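Local coordinates for putative S-adenosyl-L-methionine-dependent Methyltransferase (Methanococcus maripaludis, PDB 3DLC), which binds S-adenosylmethionine and is probably a methyltransferase of the Rossmann-like class I family, its methyl acceptor not firmly established, at residues Tyr135-Gly149 with Asp204-Gln216. Sequence-based numbering, arbitrary orientation. Where two conformers were deposited one is given.
Sequences YRILKSGGKTYIGGG and DEGFWIIISKTDQ
Three oxygens grip the ammonium of Lys213: NZ gives hydrogen bonds to Tyr135 O and Leu138 O, each at 2.7 Å, and a third to the side chain of Asn110. Tyr135 O lies in the last turn of helix 127-137 and Leu138 O just past its end, a helix end that would probably favour a positive charge. A bend at chi3 (-90°) lays CE over the centre of the Tyr135 ring, 3.9 Å from its centroid, while Ile211 CG2 meets the ring's edge. The Tyr135 hydroxyl is tied through one water to Ser212 O and through another to Thr214 O. In the class I methyltransferase fold, strand 206-211 runs antiparallel between strands 142-148 and 198-203, and here it pairs with the former. Regular pairing joins Ile146 to Ile209 and Gly148 to Phe207, but at Thr144, whose backbone N still donates to Ile211 O, the side-chain OG1, not the carbonyl, receives Ile211 N in an almost straight bond (2.9 Å, 178°). OG1 also donates to Ile209 O, from the face opposite Ile146 N. Further along, the Trp208 indole is sandwiched between the Tyr145 ring, in an offset stack with centroids 4.1 Å apart and planes at 15°, and the backbone of Gly147 and Gly148. NE1 bonds to Glu205 O at 3.1 Å, the oxygen in the indole plane but the donor above the carbonyl plane, and helps to hold the ring's rotation. A leucine in place of Trp208 would probably leave Tyr145 without its stacking partner and Glu205 O without its indole donor. Gly149 O accepts from Arg118, an S-adenosylmethionine-binding residue.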
loop_
_atom_site.group_PDB
_atom_site.type_symbol
_atom_site.label_atom_id
_atom_site.label_comp_id
_atom_site.label_asym_id
_atom_site.label_seq_id
_atom_site.Cartn_x
_atom_site.Cartn_y
_atom_site.Cartn_z
ATOM N N TYR A 135 11.996 -2.784 -6.352
ATOM C CA TYR A 135 12.509 -3.875 -7.170
ATOM C C TYR A 135 13.674 -4.567 -6.481
ATOM O O TYR A 135 13.800 -5.799 -6.590
ATOM C CB TYR A 135 12.893 -3.388 -8.570
ATOM C CG TYR A 135 12.895 -4.465 -9.625
ATOM C CD1 TYR A 135 11.723 -5.107 -9.958
ATOM C CD2 TYR A 135 14.028 -4.824 -10.309
ATOM C CE1 TYR A 135 11.655 -6.041 -10.938
ATOM C CE2 TYR A 135 13.978 -5.785 -11.349
ATOM C CZ TYR A 135 12.775 -6.379 -11.644
ATOM O OH TYR A 135 12.659 -7.351 -12.616
ATOM N N ARG A 136 14.515 -3.791 -5.780
ATOM C CA ARG A 136 15.643 -4.366 -5.108
ATOM C C ARG A 136 15.234 -5.407 -4.062
ATOM O O ARG A 136 15.869 -6.473 -3.940
ATOM C CB ARG A 136 16.491 -3.270 -4.452
ATOM C CG ARG A 136 17.697 -3.813 -3.704
ATOM C CD ARG A 136 18.472 -2.712 -2.965
ATOM N NE ARG A 136 17.711 -2.068 -1.905
ATOM C CZ ARG A 136 17.443 -2.616 -0.722
ATOM N NH1 ARG A 136 17.862 -3.833 -0.411
ATOM N NH2 ARG A 136 16.727 -1.921 0.162
ATOM N N ILE A 137 14.212 -5.082 -3.272
ATOM C CA ILE A 137 13.818 -5.959 -2.171
ATOM C C ILE A 137 12.902 -7.115 -2.605
ATOM O O ILE A 137 12.648 -8.020 -1.837
ATOM C CB ILE A 137 13.183 -5.179 -0.981
ATOM C CG1 ILE A 137 11.856 -4.513 -1.369
ATOM C CG2 ILE A 137 14.191 -4.168 -0.383
ATOM C CD1 ILE A 137 10.893 -4.369 -0.224
ATOM N N LEU A 138 12.384 -7.070 -3.817
ATOM C CA LEU A 138 11.521 -8.106 -4.364
ATOM C C LEU A 138 12.356 -9.338 -4.739
ATOM O O LEU A 138 13.393 -9.224 -5.390
ATOM C CB LEU A 138 10.804 -7.538 -5.611
ATOM C CG LEU A 138 9.693 -8.370 -6.236
ATOM C CD1 LEU A 138 8.573 -8.653 -5.219
ATOM C CD2 LEU A 138 9.134 -7.637 -7.465
ATOM N N LYS A 139 11.869 -10.502 -4.328
ATOM C CA LYS A 139 12.488 -11.766 -4.663
ATOM C C LYS A 139 12.199 -12.103 -6.127
ATOM O O LYS A 139 11.120 -11.829 -6.649
ATOM C CB LYS A 139 11.942 -12.885 -3.751
ATOM C CG LYS A 139 12.757 -14.156 -3.805
ATOM C CD LYS A 139 12.123 -15.252 -2.924
ATOM C CE LYS A 139 12.014 -14.832 -1.498
ATOM N NZ LYS A 139 11.519 -16.001 -0.723
ATOM N N SER A 140 13.177 -12.712 -6.781
ATOM C CA SER A 140 12.969 -13.228 -8.126
ATOM C C SER A 140 11.749 -14.150 -8.078
ATOM O O SER A 140 11.664 -15.065 -7.256
ATOM C CB SER A 140 14.217 -13.968 -8.616
ATOM O OG SER A 140 14.061 -14.424 -9.940
ATOM N N GLY A 141 10.823 -13.926 -8.993
ATOM C CA GLY A 141 9.535 -14.602 -9.015
ATOM C C GLY A 141 8.464 -13.944 -8.171
ATOM O O GLY A 141 7.327 -14.355 -8.196
ATOM N N GLY A 142 8.840 -12.912 -7.434
ATOM C CA GLY A 142 7.934 -12.151 -6.588
ATOM C C GLY A 142 6.994 -11.256 -7.367
ATOM O O GLY A 142 7.242 -10.940 -8.529
ATOM N N LYS A 143 5.961 -10.778 -6.667
ATOM C CA LYS A 143 4.912 -9.926 -7.236
ATOM C C LYS A 143 4.679 -8.691 -6.378
ATOM O O LYS A 143 4.897 -8.729 -5.162
ATOM C CB LYS A 143 3.566 -10.682 -7.322
ATOM C CG LYS A 143 3.575 -11.974 -8.136
ATOM C CD LYS A 143 3.666 -11.714 -9.606
ATOM C CE LYS A 143 3.617 -13.006 -10.402
ATOM N NZ LYS A 143 3.648 -12.762 -11.837
ATOM N N THR A 144 4.201 -7.623 -7.013
ATOM C CA THR A 144 3.751 -6.438 -6.291
ATOM C C THR A 144 2.275 -6.159 -6.570
ATOM O O THR A 144 1.706 -6.608 -7.555
ATOM C CB THR A 144 4.564 -5.155 -6.612
ATOM O OG1 THR A 144 4.198 -4.603 -7.887
ATOM C CG2 THR A 144 6.046 -5.406 -6.618
ATOM N N TYR A 145 1.680 -5.354 -5.688
ATOM C CA TYR A 145 0.295 -4.881 -5.842
ATOM C C TYR A 145 0.273 -3.542 -5.111
ATOM O O TYR A 145 -0.012 -3.455 -3.923
ATOM C CB TYR A 145 -0.658 -5.897 -5.253
ATOM C CG TYR A 145 -2.113 -5.736 -5.647
ATOM C CD1 TYR A 145 -2.603 -6.249 -6.838
ATOM C CD2 TYR A 145 -3.027 -5.148 -4.790
ATOM C CE1 TYR A 145 -3.928 -6.183 -7.159
ATOM C CE2 TYR A 145 -4.362 -5.085 -5.111
ATOM C CZ TYR A 145 -4.813 -5.602 -6.298
ATOM O OH TYR A 145 -6.157 -5.528 -6.567
ATOM N N ILE A 146 0.632 -2.501 -5.867
ATOM C CA ILE A 146 0.923 -1.157 -5.309
ATOM C C ILE A 146 0.031 -0.134 -5.965
ATOM O O ILE A 146 0.063 0.060 -7.186
ATOM C CB ILE A 146 2.414 -0.806 -5.551
ATOM C CG1 ILE A 146 3.307 -1.774 -4.760
ATOM C CG2 ILE A 146 2.688 0.657 -5.241
ATOM C CD1 ILE A 146 4.745 -1.767 -5.192
ATOM N N GLY A 147 -0.801 0.532 -5.170
ATOM C CA GLY A 147 -1.755 1.453 -5.781
ATOM C C GLY A 147 -2.761 1.929 -4.781
ATOM O O GLY A 147 -2.394 2.289 -3.654
ATOM N N GLY A 148 -4.015 1.917 -5.175
ATOM C CA GLY A 148 -5.096 2.335 -4.283
ATOM C C GLY A 148 -6.441 1.931 -4.795
ATOM O O GLY A 148 -6.572 1.531 -5.927
ATOM N N GLY A 149 -7.442 2.024 -3.942
ATOM C CA GLY A 149 -8.773 1.633 -4.312
ATOM C C GLY A 149 -9.540 1.076 -3.137
ATOM O O GLY A 149 -9.115 1.131 -1.981
ATOM N N ASP A 204 -12.557 -1.672 -11.409
ATOM C CA ASP A 204 -13.446 -1.469 -10.262
ATOM C C ASP A 204 -12.769 -1.724 -8.929
ATOM O O ASP A 204 -13.252 -1.256 -7.909
ATOM C CB ASP A 204 -14.729 -2.291 -10.410
ATOM C CG ASP A 204 -15.652 -1.754 -11.524
ATOM O OD1 ASP A 204 -15.542 -0.586 -11.944
ATOM O OD2 ASP A 204 -16.543 -2.489 -11.953
ATOM N N GLU A 205 -11.669 -2.439 -8.924
ATOM C CA GLU A 205 -10.994 -2.737 -7.673
ATOM C C GLU A 205 -9.959 -1.701 -7.315
ATOM O O GLU A 205 -9.403 -1.691 -6.220
ATOM C CB GLU A 205 -10.320 -4.095 -7.740
ATOM C CG GLU A 205 -9.145 -4.156 -8.703
ATOM C CD GLU A 205 -9.467 -4.659 -10.103
ATOM O OE1 GLU A 205 -10.473 -4.251 -10.788
ATOM O OE2 GLU A 205 -8.648 -5.490 -10.548
ATOM N N GLY A 206 -9.716 -0.822 -8.264
ATOM C CA GLY A 206 -8.780 0.301 -8.086
ATOM C C GLY A 206 -7.703 0.389 -9.156
ATOM O O GLY A 206 -7.865 -0.137 -10.268
ATOM N N PHE A 207 -6.624 1.076 -8.790
ATOM C CA PHE A 207 -5.429 1.298 -9.630
ATOM C C PHE A 207 -4.300 0.531 -8.955
ATOM O O PHE A 207 -4.010 0.788 -7.785
ATOM C CB PHE A 207 -5.085 2.786 -9.664
ATOM C CG PHE A 207 -3.681 3.060 -10.168
ATOM C CD1 PHE A 207 -3.378 3.014 -11.515
ATOM C CD2 PHE A 207 -2.656 3.305 -9.305
ATOM C CE1 PHE A 207 -2.084 3.230 -11.947
ATOM C CE2 PHE A 207 -1.350 3.533 -9.756
ATOM C CZ PHE A 207 -1.089 3.494 -11.059
ATOM N N TRP A 208 -3.632 -0.385 -9.671
ATOM C CA TRP A 208 -2.599 -1.219 -9.042
ATOM C C TRP A 208 -1.471 -1.511 -10.017
ATOM O O TRP A 208 -1.692 -1.874 -11.171
ATOM C CB TRP A 208 -3.189 -2.526 -8.519
ATOM C CG TRP A 208 -4.334 -2.299 -7.564
ATOM C CD1 TRP A 208 -5.663 -2.281 -7.869
ATOM C CD2 TRP A 208 -4.242 -1.989 -6.182
ATOM N NE1 TRP A 208 -6.397 -1.995 -6.749
ATOM C CE2 TRP A 208 -5.548 -1.810 -5.698
ATOM C CE3 TRP A 208 -3.179 -1.849 -5.297
ATOM C CZ2 TRP A 208 -5.816 -1.524 -4.350
ATOM C CZ3 TRP A 208 -3.444 -1.569 -3.946
ATOM C CH2 TRP A 208 -4.750 -1.407 -3.505
ATOM N N ILE A 209 -0.249 -1.375 -9.495
ATOM C CA ILE A 209 0.996 -1.646 -10.193
ATOM C C ILE A 209 1.485 -3.016 -9.770
ATOM O O ILE A 209 1.750 -3.253 -8.592
ATOM C CB ILE A 209 2.024 -0.559 -9.850
ATOM C CG1 ILE A 209 1.541 0.835 -10.281
ATOM C CG2 ILE A 209 3.384 -0.902 -10.451
ATOM C CD1 ILE A 209 2.268 1.990 -9.575
ATOM N N ILE A 210 1.621 -3.900 -10.758
ATOM C CA ILE A 210 1.921 -5.313 -10.531
ATOM C C ILE A 210 3.182 -5.717 -11.289
ATOM O O ILE A 210 3.167 -6.096 -12.474
ATOM C CB ILE A 210 0.728 -6.191 -10.987
ATOM C CG1 ILE A 210 -0.544 -5.761 -10.261
ATOM C CG2 ILE A 210 1.021 -7.677 -10.756
ATOM C CD1 ILE A 210 -1.827 -6.407 -10.740
ATOM N N ILE A 211 4.299 -5.591 -10.598
ATOM C CA ILE A 211 5.603 -5.920 -11.136
ATOM C C ILE A 211 5.879 -7.383 -10.849
ATOM O O ILE A 211 5.609 -7.877 -9.769
ATOM C CB ILE A 211 6.682 -5.045 -10.482
ATOM C CG1 ILE A 211 6.453 -3.565 -10.847
ATOM C CG2 ILE A 211 8.091 -5.503 -10.880
ATOM C CD1 ILE A 211 7.123 -2.578 -9.882
ATOM N N SER A 212 6.496 -8.048 -11.820
ATOM C CA SER A 212 6.997 -9.399 -11.659
ATOM C C SER A 212 8.486 -9.380 -11.815
ATOM O O SER A 212 8.955 -9.048 -12.880
ATOM C CB SER A 212 6.481 -10.312 -12.748
ATOM O OG SER A 212 5.120 -10.554 -12.608
ATOM N N LYS A 213 9.258 -9.804 -10.835
ATOM C CA LYS A 213 10.682 -9.841 -11.016
ATOM C C LYS A 213 11.049 -11.111 -11.707
ATOM O O LYS A 213 10.793 -12.212 -11.240
ATOM C CB LYS A 213 11.432 -9.732 -9.687
ATOM C CG LYS A 213 12.947 -9.805 -9.905
ATOM C CD LYS A 213 13.844 -9.712 -8.671
ATOM C CE LYS A 213 14.221 -8.332 -8.363
ATOM N NZ LYS A 213 15.124 -8.115 -7.198
ATOM N N THR A 214 11.677 -10.955 -12.842
ATOM C CA THR A 214 12.037 -12.079 -13.665
ATOM C C THR A 214 13.397 -11.837 -14.275
ATOM O O THR A 214 13.864 -10.720 -14.356
ATOM C CB THR A 214 10.942 -12.296 -14.740
ATOM O OG1 THR A 214 11.018 -13.620 -15.280
ATOM C CG2 THR A 214 10.966 -11.213 -15.856
ATOM N N ASP A 215 14.024 -12.902 -14.744
ATOM C CA ASP A 215 15.326 -12.802 -15.407
ATOM C C ASP A 215 15.165 -11.847 -16.598
ATOM O O ASP A 215 14.312 -12.051 -17.453
ATOM C CB ASP A 215 15.811 -14.165 -15.846
ATOM C CG ASP A 215 16.212 -15.072 -14.680
ATOM O OD1 ASP A 215 16.517 -14.568 -13.565
ATOM O OD2 ASP A 215 16.225 -16.302 -14.893
ATOM N N GLN A 216 15.968 -10.804 -16.625
ATOM C CA GLN A 216 15.734 -9.720 -17.539
ATOM C C GLN A 216 15.954 -10.029 -19.004
ATOM O O GLN A 216 16.749 -10.885 -19.395
ATOM C CB GLN A 216 16.489 -8.473 -17.149
ATOM C CG GLN A 216 17.964 -8.493 -17.378
ATOM C CD GLN A 216 18.555 -7.144 -17.050
ATOM O OE1 GLN A 216 18.229 -6.555 -15.999
ATOM N NE2 GLN A 216 19.397 -6.608 -17.929
HETATM O O HOH W 1 10.604 -7.808 -14.608
HETATM O O HOH W 2 14.721 -8.214 -13.892
HETATM O O HOH W 3 -8.202 -4.598 -4.947
#